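Local coordinates for protein methylenetetrahydrofolate--tRNA-(uracil-5-)-methyltransferase TrmFO (Thermus thermophilus, PDB 3G5S) that catalyses, with FAD as cofactor, the folate-dependent methylation of uridine 54 in tRNA to 5-methyluridine, at residues 3-16 with 121-133. Numbering follows the deposited sequence.
With FAD (flavin-adenine dinucleotide), chain B.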
loop_
_atom_site.group_PDB
_atom_site.type_symbol
_atom_site.label_atom_id
_atom_site.label_comp_id
_atom_site.label_asym_id
_atom_site.label_seq_id
_atom_site.Cartn_x
_atom_site.Cartn_y
_atom_site.Cartn_z
ATOM N N ARG A 3 25.536 -15.288 1.322
ATOM C CA ARG A 3 24.619 -14.465 0.545
ATOM C C ARG A 3 23.399 -14.116 1.373
ATOM O O ARG A 3 22.948 -14.927 2.193
ATOM C CB ARG A 3 24.162 -15.197 -0.723
ATOM C CG ARG A 3 25.273 -15.607 -1.662
ATOM C CD ARG A 3 24.750 -16.391 -2.856
ATOM N NE ARG A 3 25.838 -16.801 -3.732
ATOM C CZ ARG A 3 26.366 -16.041 -4.685
ATOM N NH1 ARG A 3 27.359 -16.519 -5.415
ATOM N NH2 ARG A 3 25.907 -14.815 -4.919
ATOM N N VAL A 4 22.875 -12.910 1.162
ATOM C CA VAL A 4 21.559 -12.563 1.668
ATOM C C VAL A 4 20.515 -13.155 0.737
ATOM O O VAL A 4 20.619 -13.024 -0.481
ATOM C CB VAL A 4 21.385 -11.036 1.747
ATOM C CG1 VAL A 4 19.923 -10.673 1.991
ATOM C CG2 VAL A 4 22.273 -10.484 2.835
ATOM N N ASN A 5 19.527 -13.838 1.311
ATOM C CA ASN A 5 18.442 -14.390 0.522
ATOM C C ASN A 5 17.428 -13.314 0.183
ATOM O O ASN A 5 17.034 -12.543 1.053
ATOM C CB ASN A 5 17.730 -15.488 1.303
ATOM C CG ASN A 5 18.654 -16.616 1.688
ATOM O OD1 ASN A 5 19.283 -17.230 0.825
ATOM N ND2 ASN A 5 18.746 -16.900 2.984
ATOM N N VAL A 6 17.004 -13.283 -1.076
ATOM C CA VAL A 6 15.864 -12.470 -1.481
ATOM C C VAL A 6 14.885 -13.418 -2.148
ATOM O O VAL A 6 15.212 -14.067 -3.147
ATOM C CB VAL A 6 16.261 -11.317 -2.425
ATOM C CG1 VAL A 6 15.008 -10.559 -2.896
ATOM C CG2 VAL A 6 17.237 -10.374 -1.730
ATOM N N VAL A 7 13.696 -13.532 -1.566
ATOM C CA VAL A 7 12.723 -14.496 -2.037
ATOM C C VAL A 7 11.648 -13.782 -2.846
ATOM O O VAL A 7 10.832 -13.032 -2.304
ATOM C CB VAL A 7 12.088 -15.288 -0.869
ATOM C CG1 VAL A 7 11.134 -16.338 -1.409
ATOM C CG2 VAL A 7 13.172 -15.926 0.008
ATOM N N GLY A 8 11.674 -14.025 -4.151
ATOM C CA GLY A 8 10.767 -13.384 -5.088
ATOM C C GLY A 8 11.498 -12.318 -5.886
ATOM O O GLY A 8 12.076 -11.403 -5.298
ATOM N N ALA A 9 11.475 -12.440 -7.212
ATOM C CA ALA A 9 12.139 -11.492 -8.099
ATOM C C ALA A 9 11.127 -10.644 -8.862
ATOM O O ALA A 9 11.213 -10.494 -10.085
ATOM C CB ALA A 9 13.061 -12.218 -9.057
ATOM N N GLY A 10 10.165 -10.093 -8.129
ATOM C CA GLY A 10 9.224 -9.147 -8.693
ATOM C C GLY A 10 9.724 -7.724 -8.534
ATOM O O GLY A 10 10.930 -7.462 -8.539
ATOM N N LEU A 11 8.802 -6.786 -8.378
ATOM C CA LEU A 11 9.181 -5.381 -8.230
ATOM C C LEU A 11 10.023 -5.162 -6.966
ATOM O O LEU A 11 11.090 -4.544 -7.012
ATOM C CB LEU A 11 7.931 -4.495 -8.198
ATOM C CG LEU A 11 7.338 -4.081 -9.551
ATOM C CD1 LEU A 11 8.215 -3.038 -10.243
ATOM C CD2 LEU A 11 7.078 -5.266 -10.481
ATOM N N ALA A 12 9.533 -5.667 -5.836
ATOM C CA ALA A 12 10.219 -5.473 -4.565
ATOM C C ALA A 12 11.530 -6.241 -4.478
ATOM O O ALA A 12 12.542 -5.699 -4.046
ATOM C CB ALA A 12 9.311 -5.845 -3.401
ATOM N N GLY A 13 11.510 -7.512 -4.869
ATOM C CA GLY A 13 12.685 -8.342 -4.719
ATOM C C GLY A 13 13.799 -7.897 -5.642
ATOM O O GLY A 13 14.981 -7.954 -5.282
ATOM N N SER A 14 13.440 -7.450 -6.843
ATOM C CA SER A 14 14.453 -6.972 -7.766
ATOM C C SER A 14 15.160 -5.748 -7.189
ATOM O O SER A 14 16.392 -5.642 -7.254
ATOM C CB SER A 14 13.842 -6.646 -9.129
ATOM O OG SER A 14 13.392 -7.816 -9.796
ATOM N N GLU A 15 14.392 -4.819 -6.629
ATOM C CA GLU A 15 15.003 -3.641 -6.041
ATOM C C GLU A 15 15.794 -3.973 -4.777
ATOM O O GLU A 15 16.869 -3.416 -4.553
ATOM C CB GLU A 15 13.969 -2.555 -5.750
ATOM C CG GLU A 15 14.616 -1.209 -5.514
ATOM C CD GLU A 15 15.181 -0.615 -6.791
ATOM O OE1 GLU A 15 14.368 -0.258 -7.675
ATOM O OE2 GLU A 15 16.426 -0.493 -6.919
ATOM N N ALA A 16 15.273 -4.876 -3.951
ATOM C CA ALA A 16 16.007 -5.287 -2.760
ATOM C C ALA A 16 17.360 -5.882 -3.148
ATOM O O ALA A 16 18.399 -5.528 -2.574
ATOM C CB ALA A 16 15.198 -6.287 -1.945
ATOM N N VAL A 121 10.457 -21.310 -2.867
ATOM C CA VAL A 121 10.852 -21.366 -1.468
ATOM C C VAL A 121 9.624 -21.731 -0.650
ATOM O O VAL A 121 8.599 -21.056 -0.716
ATOM C CB VAL A 121 11.441 -20.012 -1.023
ATOM C CG1 VAL A 121 11.672 -19.989 0.477
ATOM C CG2 VAL A 121 12.726 -19.736 -1.786
ATOM N N ARG A 122 9.717 -22.822 0.101
ATOM C CA ARG A 122 8.552 -23.350 0.798
ATOM C C ARG A 122 8.620 -23.179 2.312
ATOM O O ARG A 122 7.643 -23.431 3.011
ATOM C CB ARG A 122 8.356 -24.829 0.451
ATOM C CG ARG A 122 8.128 -25.086 -1.033
ATOM C CD ARG A 122 8.072 -26.582 -1.355
ATOM N NE ARG A 122 6.922 -27.233 -0.738
ATOM C CZ ARG A 122 5.690 -27.200 -1.238
ATOM N NH1 ARG A 122 5.445 -26.543 -2.363
ATOM N NH2 ARG A 122 4.700 -27.817 -0.608
ATOM N N GLU A 123 9.781 -22.781 2.816
ATOM C CA GLU A 123 9.965 -22.534 4.239
ATOM C C GLU A 123 10.768 -21.259 4.362
ATOM O O GLU A 123 11.513 -20.908 3.454
ATOM C CB GLU A 123 10.724 -23.688 4.902
ATOM C CG GLU A 123 10.061 -25.050 4.749
ATOM C CD GLU A 123 8.839 -25.228 5.636
ATOM O OE1 GLU A 123 8.605 -24.395 6.532
ATOM O OE2 GLU A 123 8.107 -26.219 5.446
ATOM N N ILE A 124 10.621 -20.566 5.480
ATOM C CA ILE A 124 11.376 -19.344 5.692
ATOM C C ILE A 124 12.863 -19.675 5.764
ATOM O O ILE A 124 13.283 -20.442 6.627
ATOM C CB ILE A 124 10.933 -18.641 6.977
ATOM C CG1 ILE A 124 9.447 -18.281 6.894
ATOM C CG2 ILE A 124 11.764 -17.395 7.219
ATOM C CD1 ILE A 124 8.849 -17.904 8.238
ATOM N N PRO A 125 13.659 -19.124 4.835
ATOM C CA PRO A 125 15.097 -19.399 4.849
ATOM C C PRO A 125 15.761 -18.903 6.130
ATOM O O PRO A 125 15.331 -17.907 6.710
ATOM C CB PRO A 125 15.612 -18.579 3.659
ATOM C CG PRO A 125 14.447 -18.439 2.764
ATOM C CD PRO A 125 13.276 -18.295 3.678
ATOM N N PRO A 126 16.825 -19.586 6.566
ATOM C CA PRO A 126 17.609 -19.074 7.690
ATOM C C PRO A 126 18.557 -17.968 7.233
ATOM O O PRO A 126 18.776 -17.773 6.037
ATOM C CB PRO A 126 18.386 -20.308 8.137
ATOM C CG PRO A 126 18.677 -21.003 6.850
ATOM C CD PRO A 126 17.434 -20.798 5.990
ATOM N N GLY A 127 19.109 -17.250 8.195
ATOM C CA GLY A 127 20.049 -16.194 7.888
ATOM C C GLY A 127 19.352 -14.940 7.401
ATOM O O GLY A 127 18.125 -14.869 7.316
ATOM N N ILE A 128 20.140 -13.931 7.073
ATOM C CA ILE A 128 19.574 -12.663 6.628
ATOM C C ILE A 128 18.791 -12.879 5.339
ATOM O O ILE A 128 19.329 -13.404 4.359
ATOM C CB ILE A 128 20.671 -11.605 6.451
ATOM C CG1 ILE A 128 21.397 -11.372 7.781
ATOM C CG2 ILE A 128 20.070 -10.313 5.941
ATOM C CD1 ILE A 128 22.653 -10.525 7.658
ATOM N N THR A 129 17.524 -12.461 5.347
ATOM C CA THR A 129 16.581 -12.832 4.302
ATOM C C THR A 129 15.530 -11.745 4.124
ATOM O O THR A 129 14.962 -11.256 5.107
ATOM C CB THR A 129 15.860 -14.153 4.688
ATOM O OG1 THR A 129 16.806 -15.224 4.708
ATOM C CG2 THR A 129 14.761 -14.498 3.712
ATOM N N VAL A 130 15.262 -11.388 2.870
ATOM C CA VAL A 130 14.152 -10.511 2.511
ATOM C C VAL A 130 13.078 -11.330 1.803
ATOM O O VAL A 130 13.366 -12.006 0.813
ATOM C CB VAL A 130 14.620 -9.383 1.561
ATOM C CG1 VAL A 130 13.443 -8.491 1.166
ATOM C CG2 VAL A 130 15.727 -8.561 2.205
ATOM N N LEU A 131 11.850 -11.275 2.317
ATOM C CA LEU A 131 10.706 -11.935 1.688
ATOM C C LEU A 131 9.928 -10.928 0.847
ATOM O O LEU A 131 9.496 -9.897 1.348
ATOM C CB LEU A 131 9.786 -12.532 2.746
ATOM C CG LEU A 131 10.439 -13.530 3.701
ATOM C CD1 LEU A 131 9.424 -13.987 4.717
ATOM C CD2 LEU A 131 11.048 -14.719 2.957
ATOM N N ALA A 132 9.749 -11.244 -0.431
ATOM C CA ALA A 132 9.154 -10.307 -1.387
ATOM C C ALA A 132 8.315 -11.067 -2.418
ATOM O O ALA A 132 8.480 -10.907 -3.626
ATOM C CB ALA A 132 10.251 -9.482 -2.068
ATOM N N THR A 133 7.401 -11.896 -1.926
ATOM C CA THR A 133 6.726 -12.868 -2.771
ATOM C C THR A 133 5.385 -12.405 -3.343
ATOM O O THR A 133 4.773 -13.125 -4.126
ATOM C CB THR A 133 6.599 -14.209 -2.030
ATOM O OG1 THR A 133 6.180 -13.967 -0.682
ATOM C CG2 THR A 133 7.952 -14.906 -1.996
HETATM P PA FAD B . 5.424 -9.460 -7.492
HETATM O O1A FAD B . 4.199 -10.279 -7.782
HETATM O O2A FAD B . 5.845 -8.432 -8.495
HETATM O O5B FAD B . 6.686 -10.401 -7.222
HETATM C C5B FAD B . 6.598 -11.537 -6.385
HETATM C C4B FAD B . 7.499 -12.604 -6.977
HETATM O O4B FAD B . 7.611 -13.680 -6.062
HETATM C C3B FAD B . 6.919 -13.188 -8.263
HETATM O O3B FAD B . 7.875 -13.154 -9.306
HETATM C C2B FAD B . 6.541 -14.621 -7.887
HETATM O O2B FAD B . 6.661 -15.559 -8.937
HETATM C C1B FAD B . 7.527 -14.917 -6.774
HETATM N N9A FAD B . 7.150 -15.923 -5.770
HETATM C C8A FAD B . 5.970 -16.028 -5.087
HETATM N N7A FAD B . 6.080 -17.025 -4.185
HETATM C C5A FAD B . 7.331 -17.546 -4.284
HETATM C C6A FAD B . 7.994 -18.569 -3.621
HETATM N N6A FAD B . 7.485 -19.166 -2.535
HETATM N N1A FAD B . 9.289 -18.842 -3.968
HETATM C C2A FAD B . 9.928 -18.146 -4.968
HETATM N N3A FAD B . 9.283 -17.128 -5.633
HETATM C C4A FAD B . 8.008 -16.859 -5.282
HETATM N N1 FAD B . -0.002 -2.565 -9.196
HETATM C C2 FAD B . -0.024 -1.332 -9.795
HETATM O O2 FAD B . 0.645 -0.405 -9.342
HETATM N N3 FAD B . -0.803 -1.137 -10.920
HETATM C C4 FAD B . -1.566 -2.150 -11.475
HETATM O O4 FAD B . -2.248 -1.944 -12.486
HETATM C C4X FAD B . -1.533 -3.400 -10.857
HETATM N N5 FAD B . -2.275 -4.447 -11.355
HETATM C C5X FAD B . -2.224 -5.680 -10.736
HETATM C C6 FAD B . -2.971 -6.732 -11.256
HETATM C C7 FAD B . -2.946 -7.979 -10.647
HETATM C C7M FAD B . -3.756 -9.113 -11.213
HETATM C C8 FAD B . -2.161 -8.173 -9.515
HETATM C C8M FAD B . -2.122 -9.518 -8.849
HETATM C C9 FAD B . -1.409 -7.122 -8.994
HETATM C C9A FAD B . -1.437 -5.868 -9.599
HETATM N N10 FAD B . -0.703 -4.813 -9.070
HETATM C C10 FAD B . -0.752 -3.593 -9.719
HETATM C "C1'" FAD B . -0.411 -4.788 -7.587
HETATM C "C2'" FAD B . 1.088 -4.753 -7.240
HETATM O "O2'" FAD B . 1.618 -3.439 -7.264
HETATM C "C3'" FAD B . 1.909 -5.693 -8.122
HETATM O "O3'" FAD B . 1.464 -7.006 -7.840
HETATM C "C4'" FAD B . 3.413 -5.601 -7.872
HETATM O "O4'" FAD B . 4.064 -6.338 -8.887
HETATM C "C5'" FAD B . 3.799 -6.100 -6.484
HETATM O "O5'" FAD B . 5.200 -6.250 -6.407
HETATM P P FAD B . 5.814 -7.408 -5.490
HETATM O O1P FAD B . 5.313 -7.295 -4.086
HETATM O O2P FAD B . 7.292 -7.382 -5.700
HETATM O O3P FAD B . 5.169 -8.759 -6.071
HETATM O O HOH W 1 21.625 -15.118 4.517
HETATM O O HOH W 2 19.843 -19.529 4.086
HETATM O O HOH W 3 9.326 -9.155 -5.541
#
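Asn5 and Val7 pair with 128-132 through a ladder of four backbone hydrogen bonds, as two parallel strands do. Asn5 N donates to Ile128 O (3.1 Å), Val130 N to Asn5 O (2.8 Å), Val7 N to Val130 O and Ala132 N to Val7 O. A side-chain rung reinforces the start: Asn5 ND2 gives a nearly straight bond to Thr129 OG1 (3.1 Å, 168°), which lies in the amide plane. Thr129 OG1, placed beside its own backbone N (chi1 -66°), in turn donates a hydrogen bond to Gly127 O from above its carbonyl plane, pinning the turn before the strand. An amide suits position 5 because it serves two sides: ND2 also reaches Pro126 O through a water, while OD1 accepts from Arg28 of the adjoining strand.

Strands 4-7 and 129-131 are neighbouring interior strands of the Rossmann-type FAD-binding fold, and the GxGxxG turn follows Val7. At Gly8 any CB would collide with Ala132 O; at Gly10 it would strike FAD O5B. Ala12 N, in the first turn of the helix, donates to FAD O2P (2.8 Å), and a water joins that phosphate oxygen to Gly13 N and Ala132 O. Val121 grips the adenine through its backbone, N to FAD N1A and O to N6A.

Packing completes both faces. Val7 CG1 meets Val121 CB tip to tip (3.7 Å) and lies alongside Thr133 CG2 (3.5 Å); Val7 CG2 reaches Pro125 CG and Leu131 CD2. On the face of Val6 and Val130, small residues let the helix settle close: Ala12 CB touches Ala132 CB (4.0 Å), and Ala16 CB lies over Val130 CG1.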